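Local coordinates for hypothetical protein (Trypanosoma cruzi, PDB 1YZV) that is of unknown function but belongs to the isochorismatase superfamily and may be a ribonuclease, at residues V65-P70 against G74-D79; V113-F118 against V122-T127; G51-L56 against S61-T66. All coordinates share one frame; numbering follows the deposited sequence.

Contact 1. Residues V65-P70 against G74-D79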
ATOM      1  N   VAL A  65      13.015  13.065  24.465  1.00 25.14           N
ATOM      2  CA  VAL A  65      12.690  14.231  23.650  1.00 26.56           C
ATOM      3  C   VAL A  65      13.972  14.763  23.004  1.00 25.80           C
ATOM      4  O   VAL A  65      15.022  14.913  23.670  1.00 23.91           O
ATOM      5  CB  VAL A  65      12.072  15.349  24.505  1.00 29.95           C
ATOM      6  CG1 VAL A  65      11.596  16.485  23.633  1.00 31.32           C
ATOM      7  CG2 VAL A  65      10.925  14.789  25.382  1.00 31.36           C
ATOM      8  N   THR A  66      13.900  15.038  21.707  1.00 24.97           N
ATOM      9  CA  THR A  66      14.970  15.783  21.055  1.00 24.84           C
ATOM     10  C   THR A  66      14.456  17.129  20.557  1.00 23.45           C
ATOM     11  O   THR A  66      13.257  17.341  20.372  1.00 25.02           O
ATOM     12  CB  THR A  66      15.588  15.014  19.885  1.00 25.74           C
ATOM     13  OG1 THR A  66      14.558  14.657  18.936  1.00 25.57           O
ATOM     14  CG2 THR A  66      16.308  13.792  20.409  1.00 26.62           C
ATOM     15  N   GLU A  67      15.381  18.070  20.464  1.00 20.80           N
ATOM     16  CA  GLU A  67      15.121  19.365  19.886  1.00 24.61           C
ATOM     17  C   GLU A  67      16.191  19.617  18.872  1.00 23.21           C
ATOM     18  O   GLU A  67      17.396  19.555  19.189  1.00 23.50           O
ATOM     19  CB  GLU A  67      15.124  20.412  20.983  1.00 23.10           C
ATOM     20  CG  GLU A  67      14.052  20.162  22.056  1.00 26.34           C
ATOM     21  CD  GLU A  67      14.058  21.146  23.228  1.00 27.96           C
ATOM     22  OE1 GLU A  67      15.108  21.747  23.490  1.00 28.61           O
ATOM     23  OE2 GLU A  67      13.023  21.218  23.969  1.00 28.36           O
ATOM     24  N   GLN A  68      15.766  19.880  17.651  1.00 23.35           N
ATOM     25  CA  GLN A  68      16.673  20.222  16.555  1.00 26.32           C
ATOM     26  C   GLN A  68      17.075  21.686  16.668  1.00 27.61           C
ATOM     27  O   GLN A  68      16.214  22.558  16.775  1.00 27.95           O
ATOM     28  CB  GLN A  68      16.008  20.010  15.208  1.00 25.17           C
ATOM     29  CG  GLN A  68      16.854  20.352  14.012  1.00 27.09           C
ATOM     30  CD  GLN A  68      17.910  19.305  13.697  1.00 29.36           C
ATOM     31  OE1 GLN A  68      17.875  18.188  14.235  1.00 29.52           O
ATOM     32  NE2 GLN A  68      18.801  19.629  12.749  1.00 28.12           N
ATOM     33  N   TYR A  69      18.365  21.926  16.874  1.00 31.29           N
ATOM     34  CA  TYR A  69      18.887  23.283  16.901  1.00 28.93           C
ATOM     35  C   TYR A  69      17.918  24.291  17.592  1.00 31.27           C
ATOM     36  O   TYR A  69      17.430  25.264  16.947  1.00 30.53           O
ATOM     37  CB  TYR A  69      19.188  23.730  15.462  1.00 34.20           C
ATOM     38  CG  TYR A  69      19.843  25.081  15.397  1.00 33.20           C
ATOM     39  CD1 TYR A  69      20.993  25.338  16.141  1.00 38.91           C
ATOM     40  CD2 TYR A  69      19.383  26.055  14.543  1.00 39.42           C
ATOM     41  CE1 TYR A  69      21.560  26.595  16.175  1.00 46.46           C
ATOM     42  CE2 TYR A  69      19.979  27.311  14.511  1.00 41.62           C
ATOM     43  CZ  TYR A  69      21.072  27.570  15.330  1.00 47.62           C
ATOM     44  OH  TYR A  69      21.675  28.805  15.319  1.00 49.54           O
ATOM     45  N   PRO A  70      17.651  24.083  18.890  1.00 31.20           N
ATOM     46  CA  PRO A  70      16.619  24.900  19.562  1.00 32.23           C
ATOM     47  C   PRO A  70      16.974  26.391  19.648  1.00 35.51           C
ATOM     48  O   PRO A  70      16.072  27.216  19.778  1.00 34.28           O
ATOM     49  CB  PRO A  70      16.528  24.297  20.963  1.00 32.54           C
ATOM     50  CG  PRO A  70      17.847  23.576  21.175  1.00 33.66           C
ATOM     51  CD  PRO A  70      18.197  23.039  19.786  1.00 32.88           C
ATOM     52  N   GLY A  74      13.503  26.939  18.461  1.00 30.77           N
ATOM     53  CA  GLY A  74      12.765  27.020  19.698  1.00 30.31           C
ATOM     54  C   GLY A  74      12.776  25.733  20.519  1.00 30.57           C
ATOM     55  O   GLY A  74      13.207  24.642  20.066  1.00 28.82           O
ATOM     56  N   ALA A  75      12.296  25.847  21.743  1.00 27.82           N
ATOM     57  CA  ALA A  75      12.159  24.653  22.593  1.00 29.65           C
ATOM     58  C   ALA A  75      10.998  23.817  22.124  1.00 26.60           C
ATOM     59  O   ALA A  75      10.148  24.284  21.353  1.00 28.78           O
ATOM     60  CB  ALA A  75      11.947  25.065  24.056  1.00 30.63           C
ATOM     61  N   THR A  76      10.885  22.638  22.714  1.00 29.05           N
ATOM     62  CA  THR A  76       9.683  21.823  22.642  1.00 27.22           C
ATOM     63  C   THR A  76       8.463  22.683  23.019  1.00 28.99           C
ATOM     64  O   THR A  76       8.537  23.532  23.928  1.00 23.17           O
ATOM     65  CB  THR A  76       9.839  20.582  23.568  1.00 29.62           C
ATOM     66  OG1 THR A  76      10.914  19.771  23.074  1.00 31.15           O
ATOM     67  CG2 THR A  76       8.552  19.722  23.643  1.00 27.80           C
ATOM     68  N   SER A  77       7.361  22.506  22.290  1.00 27.11           N
ATOM     69  CA  SER A  77       6.182  23.308  22.499  1.00 26.98           C
ATOM     70  C   SER A  77       5.742  23.347  23.947  1.00 28.25           C
ATOM     71  O   SER A  77       5.613  22.313  24.583  1.00 28.89           O
ATOM     72  CB  SER A  77       4.999  22.821  21.616  1.00 28.19           C
ATOM     73  OG  SER A  77       3.763  23.232  22.189  1.00 26.80           O
ATOM     74  N   ALA A  78       5.424  24.542  24.438  1.00 28.95           N
ATOM     75  CA  ALA A  78       4.941  24.707  25.816  1.00 29.32           C
ATOM     76  C   ALA A  78       3.589  24.058  26.067  1.00 29.53           C
ATOM     77  O   ALA A  78       3.208  23.880  27.222  1.00 31.13           O
ATOM     78  CB  ALA A  78       4.856  26.189  26.164  1.00 31.86           C
ATOM     79  N   ASP A  79       2.864  23.683  25.011  1.00 29.21           N
ATOM     80  CA  ASP A  79       1.594  22.989  25.176  1.00 27.82           C
ATOM     81  C   ASP A  79       1.820  21.514  25.542  1.00 27.06           C
ATOM     82  O   ASP A  79       0.886  20.838  25.911  1.00 26.61           O
ATOM     83  CB  ASP A  79       0.774  23.044  23.887  1.00 29.07           C
ATOM     84  CG  ASP A  79       0.305  24.424  23.551  1.00 37.62           C
ATOM     85  OD1 ASP A  79       0.141  25.226  24.484  1.00 37.20           O
ATOM     86  OD2 ASP A  79       0.149  24.692  22.337  1.00 46.67           O
TER
HETATM   87  O   HOH W   1      10.507  17.892  21.035  1.00 35.13           O
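P70 and G74 pass with their CA atoms 4.4 Å apart as the chain turns back through the short helix 70-73, and the backbones then spread to 6.6 Å between the CA atoms of E67 and T76. Across the narrow end G74 N donates to P70 O at 2.9 Å. The donor is tilted from the carbonyl plane, and the positive phi of G74 lets the chain leave the helix there. P70 CB also lies against G74 O. At the wide end the contact rests on one carboxylate oxygen. E67 places CG beside its backbone N (chi1 -60°) and extends beyond it, crossing the T76 side chain at about a right angle. T76 OG1 sits beside its own backbone N, and the two donors, side by side, both meet E67 OE2. T76 OG1 donates at 2.7 Å to the anti lone pair of E67 OE2. T76 N reaches the same oxygen at 2.9 Å in a nearly straight bond (165°), arriving from well above the carboxylate plane (60° out of it). A water donates to T76 OG1 at 2.8 Å and to T66 O, linking the hydroxyl to the strand backbone. V65 CG1 adds an apolar flank, 3.4 Å from T76 OG1. Beyond the pair, Q29 bonds to G74 O through NE2 and to Q68 N through OE1, while T66 OG1 bonds to D27 and Q68 OE1 to K91. The loop is thus fastened to the end of strand 61-68 by polar groups more than by apolar packing. Two donors on E67 OE2 are consistent with an ionised carboxylate, and the double grip fixes both the T76 hydroxyl and the local course of the loop.

Contact 2. Residues V113-F118 against V122-T127; sequences VVLWGF and VCILQT
I124 drives its CD1 end into the backbone of W116 and G117, where the helix segment 122-127 runs back, nearly antiparallel, over strand segment 113-118 (153° between their directions, axes 7.4 Å apart at closest). This is the tight part of the contact: I124 CD1 lies 3.2 Å from both W116 C and G117 N, and CG1 rests beside the carbonyl of G117. A glycine suits the place, because its backbone angles are ones that a side chain would disfavour, and the methyl comes close against the bare strand. Next along, L115 holds CG anti to its backbone N (chi1 172°), pointing its branches at the helix. Its CD2 approaches I124 O at 3.5 Å and I124 CG2 at 4.0 Å, the two side chains sliding past each other in opposite directions, while its CD1 meets T127 CG2 at 3.9 Å. The hydroxyl of T127 turns from this apolar patch: OG1 donates to C123 O at 2.6 Å, arriving from the face of that carbonyl opposite to the one T127 N uses, and is itself bonded to M96 N. Packing slackens toward the loop end, where the nearest touch of F118 is its O against C123 CB at 3.6 Å and the F118 ring turns to F32 and helix 39-56. Elsewhere on the helix V122, L125 and Q126 are buried against a second subunit, with Q126 NE2 bonded to M178 O of that subunit; L125 also packs on W163. W116 crosses to the other side of the sheet, against F49. Strand 110-118, helix 120-133 and strand 137-146 form a beta-alpha-beta crossover of the isochorismatase fold, which places C123, beside D27, where family relatives probably keep their active-site cysteine.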
ATOM      1  N   VAL A 113      10.179   0.987  20.368  1.00 20.63           N
ATOM      2  CA  VAL A 113      10.139   2.448  20.415  1.00 20.63           C
ATOM      3  C   VAL A 113       8.867   2.867  19.729  1.00 21.56           C
ATOM      4  O   VAL A 113       8.522   2.324  18.652  1.00 20.96           O
ATOM      5  CB  VAL A 113      11.378   3.026  19.690  1.00 19.93           C
ATOM      6  CG1 VAL A 113      11.216   4.537  19.431  1.00 23.03           C
ATOM      7  CG2 VAL A 113      12.735   2.667  20.509  1.00 24.92           C
ATOM      8  N   VAL A 114       8.127   3.724  20.411  1.00 23.87           N
ATOM      9  CA  VAL A 114       6.991   4.416  19.866  1.00 20.72           C
ATOM     10  C   VAL A 114       7.494   5.795  19.453  1.00 22.21           C
ATOM     11  O   VAL A 114       7.971   6.582  20.291  1.00 22.55           O
ATOM     12  CB  VAL A 114       5.859   4.528  20.905  1.00 22.99           C
ATOM     13  CG1 VAL A 114       4.745   5.437  20.423  1.00 22.61           C
ATOM     14  CG2 VAL A 114       5.327   3.132  21.237  1.00 24.70           C
ATOM     15  N   LEU A 115       7.355   6.100  18.167  1.00 20.75           N
ATOM     16  CA  LEU A 115       7.999   7.275  17.544  1.00 20.67           C
ATOM     17  C   LEU A 115       6.970   8.193  16.886  1.00 19.98           C
ATOM     18  O   LEU A 115       6.111   7.738  16.120  1.00 20.58           O
ATOM     19  CB  LEU A 115       9.016   6.821  16.500  1.00 19.89           C
ATOM     20  CG  LEU A 115       9.714   7.837  15.555  1.00 20.21           C
ATOM     21  CD1 LEU A 115      10.546   8.876  16.367  1.00 22.52           C
ATOM     22  CD2 LEU A 115      10.631   7.063  14.552  1.00 21.19           C
ATOM     23  N   TRP A 116       7.097   9.491  17.141  1.00 21.52           N
ATOM     24  CA  TRP A 116       6.231  10.489  16.498  1.00 23.11           C
ATOM     25  C   TRP A 116       6.871  11.878  16.546  1.00 21.44           C
ATOM     26  O   TRP A 116       7.871  12.065  17.212  1.00 24.39           O
ATOM     27  CB  TRP A 116       4.824  10.518  17.158  1.00 21.17           C
ATOM     28  CG  TRP A 116       4.779  11.165  18.474  1.00 22.15           C
ATOM     29  CD1 TRP A 116       4.405  12.471  18.709  1.00 22.93           C
ATOM     30  CD2 TRP A 116       5.404  10.716  19.696  1.00 23.53           C
ATOM     31  NE1 TRP A 116       4.680  12.825  20.001  1.00 20.59           N
ATOM     32  CE2 TRP A 116       5.228  11.758  20.655  1.00 24.01           C
ATOM     33  CE3 TRP A 116       5.908   9.483  20.138  1.00 23.17           C
ATOM     34  CZ2 TRP A 116       5.692  11.654  21.988  1.00 21.71           C
ATOM     35  CZ3 TRP A 116       6.352   9.382  21.466  1.00 20.29           C
ATOM     36  CH2 TRP A 116       6.239  10.467  22.374  1.00 21.00           C
ATOM     37  N   GLY A 117       6.356  12.788  15.731  1.00 21.55           N
ATOM     38  CA  GLY A 117       6.761  14.185  15.782  1.00 21.41           C
ATOM     39  C   GLY A 117       7.023  14.786  14.420  1.00 20.94           C
ATOM     40  O   GLY A 117       6.282  14.492  13.436  1.00 22.88           O
ATOM     41  N   PHE A 118       7.946  15.747  14.410  1.00 20.51           N
ATOM     42  CA  PHE A 118       8.272  16.520  13.223  1.00 20.92           C
ATOM     43  C   PHE A 118       9.723  16.239  12.767  1.00 20.67           C
ATOM     44  O   PHE A 118      10.593  15.991  13.588  1.00 22.73           O
ATOM     45  CB  PHE A 118       8.214  18.007  13.477  1.00 22.07           C
ATOM     46  CG  PHE A 118       6.919  18.522  14.091  1.00 21.02           C
ATOM     47  CD1 PHE A 118       5.703  17.989  13.779  1.00 19.82           C
ATOM     48  CD2 PHE A 118       6.960  19.748  14.770  1.00 23.51           C
ATOM     49  CE1 PHE A 118       4.533  18.560  14.312  1.00 22.68           C
ATOM     50  CE2 PHE A 118       5.806  20.312  15.309  1.00 25.38           C
ATOM     51  CZ  PHE A 118       4.604  19.689  15.116  1.00 25.41           C
ATOM     52  N   VAL A 122      11.698  13.639   7.431  1.00 21.75           N
ATOM     53  CA  VAL A 122      13.096  13.953   7.787  1.00 21.51           C
ATOM     54  C   VAL A 122      13.541  13.286   9.083  1.00 22.69           C
ATOM     55  O   VAL A 122      13.936  12.119   9.098  1.00 19.18           O
ATOM     56  CB  VAL A 122      13.367  15.479   7.779  1.00 21.62           C
ATOM     57  CG1 VAL A 122      14.855  15.799   8.079  1.00 22.44           C
ATOM     58  CG2 VAL A 122      13.011  16.048   6.397  1.00 23.94           C
ATOM     59  N   CYS A 123      13.306  13.937  10.203  1.00 23.40           N
ATOM     60  CA  CYS A 123      13.736  13.368  11.482  1.00 23.94           C
ATOM     61  C   CYS A 123      13.029  12.064  11.880  1.00 23.27           C
ATOM     62  O   CYS A 123      13.666  11.112  12.342  1.00 19.52           O
ATOM     63  CB  CYS A 123      13.697  14.481  12.569  1.00 27.64           C
ATOM     64  SG  CYS A 123      14.960  15.900  12.170  1.00 37.95           S
ATOM     65  N   ILE A 124      11.722  11.958  11.643  1.00 21.04           N
ATOM     66  CA  ILE A 124      11.026  10.751  11.966  1.00 22.23           C
ATOM     67  C   ILE A 124      11.477   9.581  11.078  1.00 21.11           C
ATOM     68  O   ILE A 124      11.765   8.495  11.572  1.00 20.63           O
ATOM     69  CB  ILE A 124       9.497  10.902  11.813  1.00 21.12           C
ATOM     70  CG1 ILE A 124       8.997  12.048  12.665  1.00 28.60           C
ATOM     71  CG2 ILE A 124       8.773   9.553  12.045  1.00 23.04           C
ATOM     72  CD1 ILE A 124       8.820  11.697  14.006  1.00 46.72           C
ATOM     73  N   LEU A 125      11.411   9.772   9.773  1.00 22.31           N
ATOM     74  CA  LEU A 125      11.883   8.797   8.830  1.00 21.61           C
ATOM     75  C   LEU A 125      13.291   8.278   9.150  1.00 22.98           C
ATOM     76  O   LEU A 125      13.529   7.064   9.104  1.00 20.29           O
ATOM     77  CB  LEU A 125      11.890   9.392   7.423  1.00 21.48           C
ATOM     78  CG  LEU A 125      12.314   8.449   6.293  1.00 22.09           C
ATOM     79  CD1 LEU A 125      11.379   7.276   6.203  1.00 22.66           C
ATOM     80  CD2 LEU A 125      12.430   9.172   4.939  1.00 20.21           C
ATOM     81  N   GLN A 126      14.250   9.194   9.264  1.00 22.29           N
ATOM     82  CA  GLN A 126      15.623   8.815   9.531  1.00 21.31           C
ATOM     83  C   GLN A 126      15.848   8.127  10.899  1.00 20.35           C
ATOM     84  O   GLN A 126      16.697   7.258  11.022  1.00 22.23           O
ATOM     85  CB  GLN A 126      16.599  10.002   9.337  1.00 19.29           C
ATOM     86  CG  GLN A 126      16.504  10.553   7.917  1.00 19.39           C
ATOM     87  CD  GLN A 126      17.583  11.489   7.533  1.00 23.73           C
ATOM     88  OE1 GLN A 126      18.718  11.415   8.047  1.00 21.53           O
ATOM     89  NE2 GLN A 126      17.259  12.393   6.604  1.00 19.99           N
ATOM     90  N   THR A 127      15.079   8.508  11.903  1.00 22.86           N
ATOM     91  CA  THR A 127      15.110   7.837  13.210  1.00 22.24           C
ATOM     92  C   THR A 127      14.612   6.397  13.096  1.00 22.35           C
ATOM     93  O   THR A 127      15.206   5.488  13.659  1.00 20.77           O
ATOM     94  CB  THR A 127      14.297   8.646  14.267  1.00 20.73           C
ATOM     95  OG1 THR A 127      14.818   9.983  14.386  1.00 22.04           O
ATOM     96  CG2 THR A 127      14.315   7.973  15.632  1.00 26.37           C
TER

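Contact 3. Residues G51-L56 against S61-T66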
ATOM      1  N   GLY A  51       1.147  10.835  29.473  1.00 24.73           N
ATOM      2  CA  GLY A  51       0.260  10.241  30.452  1.00 25.09           C
ATOM      3  C   GLY A  51       0.414   8.728  30.543  1.00 25.75           C
ATOM      4  O   GLY A  51       0.441   8.143  31.633  1.00 22.81           O
ATOM      5  N   LEU A  52       0.516   8.064  29.399  1.00 22.63           N
ATOM      6  CA  LEU A  52       0.784   6.636  29.403  1.00 24.04           C
ATOM      7  C   LEU A  52       2.115   6.255  30.105  1.00 21.79           C
ATOM      8  O   LEU A  52       2.155   5.364  30.972  1.00 24.52           O
ATOM      9  CB  LEU A  52       0.760   6.116  27.960  1.00 22.76           C
ATOM     10  CG  LEU A  52       0.973   4.598  27.829  1.00 25.08           C
ATOM     11  CD1 LEU A  52      -0.091   3.829  28.591  1.00 24.55           C
ATOM     12  CD2 LEU A  52       1.045   4.213  26.362  1.00 28.85           C
ATOM     13  N   HIS A  53       3.194   6.896  29.692  1.00 24.33           N
ATOM     14  CA  HIS A  53       4.517   6.727  30.261  1.00 24.56           C
ATOM     15  C   HIS A  53       4.482   6.851  31.801  1.00 27.22           C
ATOM     16  O   HIS A  53       5.055   6.023  32.530  1.00 22.31           O
ATOM     17  CB  HIS A  53       5.464   7.790  29.676  1.00 24.59           C
ATOM     18  CG  HIS A  53       6.707   8.025  30.488  1.00 27.83           C
ATOM     19  ND1 HIS A  53       7.845   7.248  30.356  1.00 21.35           N
ATOM     20  CD2 HIS A  53       6.994   8.962  31.424  1.00 24.11           C
ATOM     21  CE1 HIS A  53       8.794   7.751  31.120  1.00 27.79           C
ATOM     22  NE2 HIS A  53       8.291   8.760  31.813  1.00 25.49           N
ATOM     23  N   THR A  54       3.802   7.886  32.285  1.00 24.89           N
ATOM     24  CA  THR A  54       3.679   8.117  33.752  1.00 28.32           C
ATOM     25  C   THR A  54       2.882   7.025  34.459  1.00 26.04           C
ATOM     26  O   THR A  54       3.318   6.537  35.510  1.00 26.72           O
ATOM     27  CB  THR A  54       3.128   9.533  34.025  1.00 23.80           C
ATOM     28  OG1 THR A  54       4.112  10.460  33.545  1.00 28.28           O
ATOM     29  CG2 THR A  54       2.861   9.767  35.515  1.00 28.76           C
ATOM     30  N   ALA A  55       1.850   6.503  33.793  1.00 26.38           N
ATOM     31  CA  ALA A  55       1.084   5.358  34.329  1.00 26.41           C
ATOM     32  C   ALA A  55       1.884   4.042  34.359  1.00 29.03           C
ATOM     33  O   ALA A  55       1.737   3.217  35.308  1.00 26.39           O
ATOM     34  CB  ALA A  55      -0.180   5.152  33.538  1.00 27.61           C
ATOM     35  N   LEU A  56       2.690   3.800  33.316  1.00 26.77           N
ATOM     36  CA  LEU A  56       3.454   2.560  33.242  1.00 28.21           C
ATOM     37  C   LEU A  56       4.620   2.533  34.254  1.00 27.96           C
ATOM     38  O   LEU A  56       5.012   1.472  34.769  1.00 27.52           O
ATOM     39  CB  LEU A  56       3.936   2.311  31.813  1.00 28.45           C
ATOM     40  CG  LEU A  56       2.910   2.259  30.671  1.00 29.24           C
ATOM     41  CD1 LEU A  56       3.619   2.001  29.313  1.00 31.66           C
ATOM     42  CD2 LEU A  56       1.864   1.225  30.950  1.00 33.65           C
ATOM     43  N   SER A  61       8.918   2.125  30.990  1.00 24.77           N
ATOM     44  CA  SER A  61       8.825   3.216  30.025  1.00 25.00           C
ATOM     45  C   SER A  61       9.914   4.236  30.252  1.00 25.37           C
ATOM     46  O   SER A  61      10.168   4.605  31.412  1.00 24.48           O
ATOM     47  CB  SER A  61       7.424   3.874  30.110  1.00 26.01           C
ATOM     48  OG  SER A  61       7.285   4.907  29.153  1.00 28.83           O
ATOM     49  N   VAL A  62      10.459   4.760  29.135  1.00 23.70           N
ATOM     50  CA  VAL A  62      11.366   5.889  29.109  1.00 23.84           C
ATOM     51  C   VAL A  62      10.880   6.879  28.053  1.00 24.69           C
ATOM     52  O   VAL A  62      10.329   6.480  27.033  1.00 23.14           O
ATOM     53  CB  VAL A  62      12.843   5.451  28.873  1.00 25.80           C
ATOM     54  CG1 VAL A  62      13.007   4.743  27.574  1.00 31.54           C
ATOM     55  CG2 VAL A  62      13.812   6.651  28.992  1.00 29.27           C
ATOM     56  N   TYR A  63      10.925   8.168  28.388  1.00 23.26           N
ATOM     57  CA  TYR A  63      10.404   9.238  27.514  1.00 23.63           C
ATOM     58  C   TYR A  63      11.576  10.137  27.109  1.00 25.42           C
ATOM     59  O   TYR A  63      12.139  10.865  27.953  1.00 26.15           O
ATOM     60  CB  TYR A  63       9.325  10.033  28.280  1.00 20.75           C
ATOM     61  CG  TYR A  63       8.359  10.836  27.446  1.00 21.35           C
ATOM     62  CD1 TYR A  63       8.730  12.079  26.902  1.00 22.00           C
ATOM     63  CD2 TYR A  63       7.081  10.363  27.172  1.00 20.85           C
ATOM     64  CE1 TYR A  63       7.872  12.804  26.103  1.00 22.84           C
ATOM     65  CE2 TYR A  63       6.196  11.120  26.385  1.00 19.44           C
ATOM     66  CZ  TYR A  63       6.600  12.357  25.886  1.00 23.20           C
ATOM     67  OH  TYR A  63       5.737  13.104  25.117  1.00 22.75           O
ATOM     68  N   ILE A  64      11.880  10.108  25.813  1.00 24.27           N
ATOM     69  CA  ILE A  64      13.005  10.774  25.199  1.00 25.32           C
ATOM     70  C   ILE A  64      12.550  11.841  24.220  1.00 25.36           C
ATOM     71  O   ILE A  64      11.728  11.586  23.326  1.00 24.04           O
ATOM     72  CB  ILE A  64      13.911   9.723  24.463  1.00 21.04           C
ATOM     73  CG1 ILE A  64      14.261   8.644  25.478  1.00 25.73           C
ATOM     74  CG2 ILE A  64      15.099  10.412  23.778  1.00 25.67           C
ATOM     75  CD1 ILE A  64      15.296   7.739  25.097  1.00 37.67           C
ATOM     76  N   VAL A  65      13.015  13.065  24.465  1.00 25.14           N
ATOM     77  CA  VAL A  65      12.690  14.231  23.650  1.00 26.56           C
ATOM     78  C   VAL A  65      13.972  14.763  23.004  1.00 25.80           C
ATOM     79  O   VAL A  65      15.022  14.913  23.670  1.00 23.91           O
ATOM     80  CB  VAL A  65      12.072  15.349  24.505  1.00 29.95           C
ATOM     81  CG1 VAL A  65      11.596  16.485  23.633  1.00 31.32           C
ATOM     82  CG2 VAL A  65      10.925  14.789  25.382  1.00 31.36           C
ATOM     83  N   THR A  66      13.900  15.038  21.707  1.00 24.97           N
ATOM     84  CA  THR A  66      14.970  15.783  21.055  1.00 24.84           C
ATOM     85  C   THR A  66      14.456  17.129  20.557  1.00 23.45           C
ATOM     86  O   THR A  66      13.257  17.341  20.372  1.00 25.02           O
ATOM     87  CB  THR A  66      15.588  15.014  19.885  1.00 25.74           C
ATOM     88  OG1 THR A  66      14.558  14.657  18.936  1.00 25.57           O
ATOM     89  CG2 THR A  66      16.308  13.792  20.409  1.00 26.62           C
TER
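H53 sets its ring anti to the backbone N (chi1 161°), swinging it from the helix onto the strand, and S61 likewise holds OG anti to its own N, which brings the hydroxyl to the ring edge. H53 ND1 and S61 OG lie 2.7 Å apart in a hydrogen bond near the ring plane, with either group a possible donor. The other ring nitrogen, H53 NE2, bonds to D85 OD1 in the loop before strand 87-91, so the imidazole is pinned at two points and its rotation is fixed. One face of the ring is taken by Y63: its CB stands over the centre, 3.7 Å from the H53 ring centroid, in a CH-pi contact. The phenol ring follows on the same side and turns an edge toward that face. This edge-to-face pair has centroids 5.6 Å apart and planes at 66°. Beyond it the phenol leads away from the segment 51-56, and Y63 OH bonds to A46 O further back on the same helix. H53 CE1 completes the ring's fit, reaching Y63 N at 3.5 Å. L56, one turn on, adds a looser apolar touch, its CB 4.2 Å from S61 CB. The axes of the two segments approach to 8.0 Å at an angle of 146°, the helix ending and the strand starting close together. Helix 39-56 links strand 20-26 to the adjacent parallel strand 61-68, and the contact belongs to the second half of this beta-alpha-beta crossover in the alpha/beta sheet of the isochorismatase fold.

In the fold
Contacts 1 and 3 share V65 and T66: strand 61-68 meets helix 39-56 at its start and the loop after helix 70-73 at its end, their centres about 16 Å apart. Contact 2 lies two strands over in the same parallel sheet, about 14 Å from the centre of contact 1 and 16 Å from that of contact 3. W116 CZ2 lies 3.4 Å from Y63 OH, and Q68 OE1, bonded to K91, lies 4.2 Å from C123 SG; C123 packs on D27. D27, K91 and C123 lie near the C-terminal ends of the strands and probably form the Asp-Lys-Cys site of isochorismatase relatives, whereas contact 3 sits at the opposite, N-terminal end of strand 61-68.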